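Local coordinates for beta-galactosidase (Trichoderma reesei, PDB 3OGS), which probably hydrolyses terminal non-reducing beta-D-galactose residues in beta-D-galactosides, as a family 35 glycoside hydrolase, at residues A[44-49]-A[320-325]; A[73-78]-A[109-114]. All coordinates share one frame; numbering follows the deposited sequence.

Contact 1 of 2, residues A[44-49]-A[320-325]; sequences SGEVHP and NIYMTF. With IPT (1-methylethyl 1-thio-beta-D-galactopyranoside), chain E.
Asn-320 and Glu-46 meet where the first and last strands of the TIM barrel, 38-46 and 318-322, pair in parallel and close its wall. With CG anti to the backbone N (chi1 177°), the amide of Asn-320 leans over strand 38-46: ND2 gives a hydrogen bond to Glu-46 OE1 (3.0 Å), met on the anti side of the carboxylate, while OD1 takes Ser-44 OG (2.8 Å) from above its carbonyl plane. A bend at chi2 (91°) in Glu-46 brings the carboxylate obliquely up to the Tyr-322 ring, planes 39° apart, with Glu-46 CD 3.7 Å from Tyr-322 CD2. The other oxygen, OE2, lies in the imidazole plane of His-48 and takes NE2-H on its anti lone pair; Ser-74 and Arg-114 are further partners of the carboxylate. Replacing Glu-46 by an alanine removes the carboxylate, and is likely to leave the charge of Arg-114 without one of its mates and His-48 NE2 and Asn-320 ND2 without this acceptor. Past the cis peptide bond before Met-323, the backbone O of Glu-46 accepts Thr-324 N (3.2 Å) and, weakly, Phe-325 N. Ile-321 O accepts Glu-46 N and Thr-324 OG1 from opposite faces. The Met-323 chain curls back at chi2 and chi3, and its CE sits 3.4 Å from the centroid of the His-48 ring, squarely over one face as a CH-pi contact.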
loop_
_atom_site.group_PDB
_atom_site.type_symbol
_atom_site.label_atom_id
_atom_site.label_comp_id
_atom_site.label_asym_id
_atom_site.label_seq_id
_atom_site.Cartn_x
_atom_site.Cartn_y
_atom_site.Cartn_z
ATOM N N SER A 44 11.432 1.516 6.814
ATOM C CA SER A 44 10.371 0.485 6.708
ATOM C C SER A 44 9.366 0.903 5.612
ATOM O O SER A 44 9.177 2.133 5.363
ATOM C CB SER A 44 9.607 0.502 8.051
ATOM O OG SER A 44 8.485 -0.357 8.061
ATOM N N GLY A 45 8.722 -0.103 4.993
ATOM C CA GLY A 45 7.695 0.161 3.971
ATOM C C GLY A 45 6.365 -0.480 4.373
ATOM O O GLY A 45 6.377 -1.617 4.870
ATOM N N GLU A 46 5.208 0.193 4.173
ATOM C CA GLU A 46 3.911 -0.449 4.514
ATOM C C GLU A 46 3.403 -1.418 3.424
ATOM O O GLU A 46 3.359 -1.007 2.262
ATOM C CB GLU A 46 2.826 0.653 4.767
ATOM C CG GLU A 46 1.492 0.072 5.385
ATOM C CD GLU A 46 1.421 0.059 6.951
ATOM O OE1 GLU A 46 2.388 0.504 7.701
ATOM O OE2 GLU A 46 0.338 -0.369 7.444
ATOM N N VAL A 47 3.031 -2.671 3.774
ATOM C CA VAL A 47 2.443 -3.696 2.856
ATOM C C VAL A 47 1.278 -4.388 3.636
ATOM O O VAL A 47 1.430 -4.729 4.845
ATOM C CB VAL A 47 3.474 -4.803 2.458
ATOM C CG1 VAL A 47 2.841 -5.991 1.664
ATOM C CG2 VAL A 47 4.775 -4.213 1.738
ATOM N N HIS A 48 0.121 -4.607 3.008
ATOM C CA HIS A 48 -1.009 -5.201 3.697
ATOM C C HIS A 48 -1.288 -6.626 3.133
ATOM O O HIS A 48 -1.816 -6.725 1.983
ATOM C CB HIS A 48 -2.326 -4.284 3.647
ATOM C CG HIS A 48 -2.158 -2.928 4.306
ATOM N ND1 HIS A 48 -2.993 -1.854 4.056
ATOM C CD2 HIS A 48 -1.278 -2.496 5.252
ATOM C CE1 HIS A 48 -2.616 -0.801 4.769
ATOM N NE2 HIS A 48 -1.568 -1.162 5.513
ATOM N N PRO A 49 -0.992 -7.712 3.919
ATOM C CA PRO A 49 -1.122 -9.085 3.334
ATOM C C PRO A 49 -2.481 -9.416 2.761
ATOM O O PRO A 49 -2.589 -10.101 1.702
ATOM C CB PRO A 49 -0.743 -10.057 4.457
ATOM C CG PRO A 49 -0.752 -9.307 5.771
ATOM C CD PRO A 49 -0.601 -7.721 5.351
ATOM N N ASN A 320 8.602 5.011 8.676
ATOM C CA ASN A 320 7.840 4.073 7.846
ATOM C C ASN A 320 7.026 4.837 6.797
ATOM O O ASN A 320 6.329 5.872 7.156
ATOM C CB ASN A 320 6.867 3.285 8.730
ATOM C CG ASN A 320 6.000 2.339 7.918
ATOM O OD1 ASN A 320 6.498 1.421 7.178
ATOM N ND2 ASN A 320 4.654 2.492 8.100
ATOM N N ILE A 321 7.114 4.372 5.543
ATOM C CA ILE A 321 6.484 5.020 4.348
ATOM C C ILE A 321 5.101 4.358 4.056
ATOM O O ILE A 321 5.018 3.140 3.691
ATOM C CB ILE A 321 7.472 5.007 3.085
ATOM C CG1 ILE A 321 8.838 5.683 3.367
ATOM C CG2 ILE A 321 6.696 5.618 1.778
ATOM C CD1 ILE A 321 8.647 7.198 3.882
ATOM N N TYR A 322 3.987 5.125 4.297
ATOM C CA TYR A 322 2.588 4.610 4.121
ATOM C C TYR A 322 1.978 5.179 2.799
ATOM O O TYR A 322 1.871 6.443 2.739
ATOM C CB TYR A 322 1.677 4.996 5.326
ATOM C CG TYR A 322 0.271 4.391 5.296
ATOM C CD1 TYR A 322 -0.661 4.761 4.311
ATOM C CD2 TYR A 322 -0.113 3.379 6.236
ATOM C CE1 TYR A 322 -1.964 4.135 4.204
ATOM C CE2 TYR A 322 -1.424 2.764 6.154
ATOM C CZ TYR A 322 -2.344 3.129 5.105
ATOM O OH TYR A 322 -3.607 2.495 5.016
ATOM N N MET A 323 1.684 4.423 1.724
ATOM C CA MET A 323 1.951 2.928 1.436
ATOM C C MET A 323 3.327 2.835 0.658
ATOM O O MET A 323 3.756 3.837 0.040
ATOM C CB MET A 323 0.886 2.479 0.456
ATOM C CG MET A 323 -0.574 2.409 1.183
ATOM S SD MET A 323 -0.582 1.351 2.720
ATOM C CE MET A 323 -0.434 -0.445 2.176
ATOM N N THR A 324 4.009 1.677 0.691
ATOM C CA THR A 324 5.134 1.371 -0.240
ATOM C C THR A 324 4.613 0.440 -1.357
ATOM O O THR A 324 5.006 0.615 -2.533
ATOM C CB THR A 324 6.321 0.787 0.546
ATOM O OG1 THR A 324 6.779 1.838 1.496
ATOM C CG2 THR A 324 7.513 0.367 -0.346
ATOM N N PHE A 325 3.796 -0.596 -1.019
ATOM C CA PHE A 325 3.062 -1.318 -2.030
ATOM C C PHE A 325 1.603 -1.378 -1.509
ATOM O O PHE A 325 1.360 -1.875 -0.414
ATOM C CB PHE A 325 3.607 -2.792 -2.178
ATOM C CG PHE A 325 2.659 -3.697 -2.949
ATOM C CD1 PHE A 325 2.471 -3.531 -4.352
ATOM C CD2 PHE A 325 1.920 -4.707 -2.263
ATOM C CE1 PHE A 325 1.512 -4.399 -5.071
ATOM C CE2 PHE A 325 1.006 -5.575 -2.930
ATOM C CZ PHE A 325 0.788 -5.444 -4.350
HETATM C C1 IPT E . -3.989 7.579 8.987
HETATM C C2 IPT E . -4.534 6.188 9.410
HETATM O O2 IPT E . -3.760 5.710 10.551
HETATM C C3 IPT E . -4.302 5.134 8.319
HETATM O O3 IPT E . -4.922 3.882 8.679
HETATM C C4 IPT E . -4.841 5.578 6.921
HETATM O O4 IPT E . -6.293 5.710 7.087
HETATM C C5 IPT E . -4.174 6.978 6.562
HETATM O O5 IPT E . -4.483 7.865 7.676
HETATM C C6 IPT E . -4.668 7.575 5.216
HETATM O O6 IPT E . -4.389 6.720 4.076
HETATM S S1 IPT E . -4.652 8.792 10.141
HETATM C "C1'" IPT E . -3.715 10.157 9.439
HETATM C "C2'" IPT E . -4.458 11.256 8.644
HETATM C "C3'" IPT E . -2.877 10.810 10.507
HETATM O O HOH W 1 -0.614 -3.653 0.385
#

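Contact 2 of 2, residues A[73-78]-A[109-114]; sequences VSFYVD and IYLLAR. With IPT (1-methylethyl 1-thio-beta-D-galactopyranoside), chain E.
Arg-114 lays its guanidinium flat on the ring of Tyr-76, planes 20° apart, in a cation-pi stack. NH2 of Arg-114 comes within 3.1 Å of Tyr-76 CZ. A bend at chi3 (-73°) brings the group over the ring, and salt bridges to Glu-46 and Glu-278, with a hydrogen bond to Gln-176, are likely to fix its rotation. Tyr-76 OH in turn receives a hydrogen bond from O3 of the bound thiogalactoside (2.8 Å) and is also bonded to Asn-179, so the arginine backs a residue of the galactose site. Arg-114 O lies at the edge of the Tyr-76 ring, in its plane. Ser-74 OG, bonded to Glu-46, lies beside the aliphatic part of the same arginine, 3.5 Å from Arg-114 CD. Between these parallel strands of the TIM barrel, hydrogen bonds run from Val-73 N to Tyr-110 O, Leu-112 N to Val-73 O, Phe-75 N to Leu-112 O and Arg-114 N to Phe-75 O (2.9 Å); Val-77 N to Arg-114 O is weak. On the sheet face away from the sugar, Phe-75 takes the crowded position between backbone N and carbonyl carbon (chi1 69°), which swings its ring across the neighbouring strand until CZ touches Ala-113 CB (3.6 Å). Val-73 and Leu-111 lie side by side, Val-73 CB 3.7 Å from Leu-111 CD2. This apolar face meets the outer helices: 58-66 packs on Val-73, 98-107 on Phe-75 through Phe-100, and 144-163 on Ala-113, while strand 38-46 flanks 72-76 along its other edge.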
loop_
_atom_site.group_PDB
_atom_site.type_symbol
_atom_site.label_atom_id
_atom_site.label_comp_id
_atom_site.label_asym_id
_atom_site.label_seq_id
_atom_site.Cartn_x
_atom_site.Cartn_y
_atom_site.Cartn_z
ATOM N N VAL A 73 9.307 -4.100 7.081
ATOM C CA VAL A 73 7.964 -3.876 6.531
ATOM C C VAL A 73 6.920 -3.773 7.710
ATOM O O VAL A 73 7.086 -4.491 8.757
ATOM C CB VAL A 73 7.618 -5.087 5.610
ATOM C CG1 VAL A 73 6.075 -5.178 5.439
ATOM C CG2 VAL A 73 8.314 -4.853 4.219
ATOM N N SER A 74 5.976 -2.805 7.604
ATOM C CA SER A 74 4.870 -2.577 8.607
ATOM C C SER A 74 3.624 -3.110 7.983
ATOM O O SER A 74 3.469 -2.920 6.742
ATOM C CB SER A 74 4.771 -1.045 8.825
ATOM O OG SER A 74 3.637 -0.769 9.651
ATOM N N PHE A 75 2.715 -3.779 8.762
ATOM C CA PHE A 75 1.506 -4.401 8.185
ATOM C C PHE A 75 0.293 -4.298 9.149
ATOM O O PHE A 75 0.466 -4.485 10.387
ATOM C CB PHE A 75 1.707 -5.923 7.740
ATOM C CG PHE A 75 1.909 -6.930 8.877
ATOM C CD1 PHE A 75 3.156 -7.125 9.540
ATOM C CD2 PHE A 75 0.772 -7.678 9.360
ATOM C CE1 PHE A 75 3.289 -8.111 10.593
ATOM C CE2 PHE A 75 0.881 -8.659 10.393
ATOM C CZ PHE A 75 2.135 -8.814 11.080
ATOM N N TYR A 76 -0.901 -4.054 8.580
ATOM C CA TYR A 76 -2.206 -4.236 9.305
ATOM C C TYR A 76 -2.704 -5.715 9.215
ATOM O O TYR A 76 -2.362 -6.429 8.215
ATOM C CB TYR A 76 -3.353 -3.295 8.764
ATOM C CG TYR A 76 -3.226 -1.799 9.181
ATOM C CD1 TYR A 76 -2.997 -1.418 10.556
ATOM C CD2 TYR A 76 -3.412 -0.793 8.243
ATOM C CE1 TYR A 76 -2.962 0.020 10.924
ATOM C CE2 TYR A 76 -3.400 0.599 8.584
ATOM C CZ TYR A 76 -3.147 0.986 9.932
ATOM O OH TYR A 76 -3.122 2.364 10.224
ATOM N N VAL A 77 -3.621 -6.068 10.141
ATOM C CA VAL A 77 -4.472 -7.256 9.993
ATOM C C VAL A 77 -5.939 -6.745 10.049
ATOM O O VAL A 77 -6.263 -5.871 10.918
ATOM C CB VAL A 77 -4.185 -8.299 11.135
ATOM C CG1 VAL A 77 -5.094 -9.557 10.965
ATOM C CG2 VAL A 77 -2.641 -8.749 11.200
ATOM N N ASP A 78 -6.795 -7.250 9.149
ATOM C CA ASP A 78 -8.232 -6.850 9.054
ATOM C C ASP A 78 -9.117 -7.890 9.821
ATOM O O ASP A 78 -9.355 -9.033 9.304
ATOM C CB ASP A 78 -8.608 -6.708 7.538
ATOM C CG ASP A 78 -9.944 -6.049 7.298
ATOM O OD1 ASP A 78 -10.771 -5.878 8.270
ATOM O OD2 ASP A 78 -10.243 -5.767 6.070
ATOM N N ILE A 109 14.143 -9.609 5.986
ATOM C CA ILE A 109 13.346 -8.380 6.389
ATOM C C ILE A 109 12.683 -8.600 7.735
ATOM O O ILE A 109 12.213 -9.754 8.017
ATOM C CB ILE A 109 12.185 -8.153 5.308
ATOM C CG1 ILE A 109 12.851 -7.670 3.955
ATOM C CG2 ILE A 109 11.010 -7.194 5.809
ATOM C CD1 ILE A 109 13.462 -6.190 3.970
ATOM N N TYR A 110 12.703 -7.573 8.592
ATOM C CA TYR A 110 12.026 -7.600 9.951
ATOM C C TYR A 110 10.628 -6.994 9.854
ATOM O O TYR A 110 10.375 -6.309 8.861
ATOM C CB TYR A 110 12.832 -6.896 11.069
ATOM C CG TYR A 110 14.093 -7.626 11.429
ATOM C CD1 TYR A 110 14.038 -8.912 11.995
ATOM C CD2 TYR A 110 15.357 -7.062 11.193
ATOM C CE1 TYR A 110 15.234 -9.606 12.380
ATOM C CE2 TYR A 110 16.550 -7.745 11.571
ATOM C CZ TYR A 110 16.479 -9.021 12.139
ATOM O OH TYR A 110 17.657 -9.711 12.520
ATOM N N LEU A 111 9.713 -7.246 10.837
ATOM C CA LEU A 111 8.318 -6.727 10.751
ATOM C C LEU A 111 7.794 -5.931 11.965
ATOM O O LEU A 111 8.151 -6.240 13.169
ATOM C CB LEU A 111 7.394 -7.962 10.607
ATOM C CG LEU A 111 7.525 -8.793 9.282
ATOM C CD1 LEU A 111 6.631 -10.123 9.339
ATOM C CD2 LEU A 111 7.312 -7.970 7.975
ATOM N N LEU A 112 7.011 -4.844 11.666
ATOM C CA LEU A 112 6.189 -4.115 12.676
ATOM C C LEU A 112 4.734 -4.562 12.541
ATOM O O LEU A 112 4.060 -4.291 11.432
ATOM C CB LEU A 112 6.379 -2.545 12.471
ATOM C CG LEU A 112 5.239 -1.643 13.005
ATOM C CD1 LEU A 112 4.860 -1.826 14.539
ATOM C CD2 LEU A 112 5.624 -0.099 12.744
ATOM N N ALA A 113 4.221 -5.299 13.553
ATOM C CA ALA A 113 2.825 -5.824 13.484
ATOM C C ALA A 113 1.752 -4.832 14.047
ATOM O O ALA A 113 1.930 -4.309 15.165
ATOM C CB ALA A 113 2.737 -7.225 14.257
ATOM N N ARG A 114 0.721 -4.502 13.230
ATOM C CA ARG A 114 -0.402 -3.533 13.661
ATOM C C ARG A 114 -1.800 -4.137 13.539
ATOM O O ARG A 114 -2.510 -3.914 12.493
ATOM C CB ARG A 114 -0.247 -2.204 12.904
ATOM C CG ARG A 114 1.271 -1.904 12.570
ATOM C CD ARG A 114 1.425 -0.343 12.304
ATOM N NE ARG A 114 0.833 0.085 11.001
ATOM C CZ ARG A 114 0.347 1.320 10.738
ATOM N NH1 ARG A 114 0.170 2.223 11.709
ATOM N NH2 ARG A 114 -0.140 1.605 9.518
HETATM C C1 IPT E . -3.989 7.579 8.987
HETATM C C2 IPT E . -4.534 6.188 9.410
HETATM O O2 IPT E . -3.760 5.710 10.551
HETATM C C3 IPT E . -4.302 5.134 8.319
HETATM O O3 IPT E . -4.922 3.882 8.679
HETATM C C4 IPT E . -4.841 5.578 6.921
HETATM O O4 IPT E . -6.293 5.710 7.087
HETATM C C5 IPT E . -4.174 6.978 6.562
HETATM O O5 IPT E . -4.483 7.865 7.676
HETATM C C6 IPT E . -4.668 7.575 5.216
HETATM O O6 IPT E . -4.389 6.720 4.076
HETATM S S1 IPT E . -4.652 8.792 10.141
HETATM C "C1'" IPT E . -3.715 10.157 9.439
HETATM C "C2'" IPT E . -4.458 11.256 8.644
HETATM C "C3'" IPT E . -2.877 10.810 10.507
#

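Contacts 1 and 2 are adjoining seams of one barrel wall, their centres 8 Å apart, because strand 38-46 pairs with 318-322 along one edge and with 72-76 along the other. Glu-46 ties them together: its OE1 lies 2.6 Å from Ser-74 OG, a probable hydrogen bond, and its OE2 makes a salt bridge to Arg-114 NH2 at 2.9 Å. His-48 NE2 packs 3.3 Å from Tyr-76 CD2. Both contacts reach the bound thiogalactoside, contact 2 by a direct hydrogen bond and contact 1 by the nearby ring of Tyr-322, whose CE1 is 3.5 Å from the sugar O6. Glu-46 thus belongs to a second shell behind the galactose site.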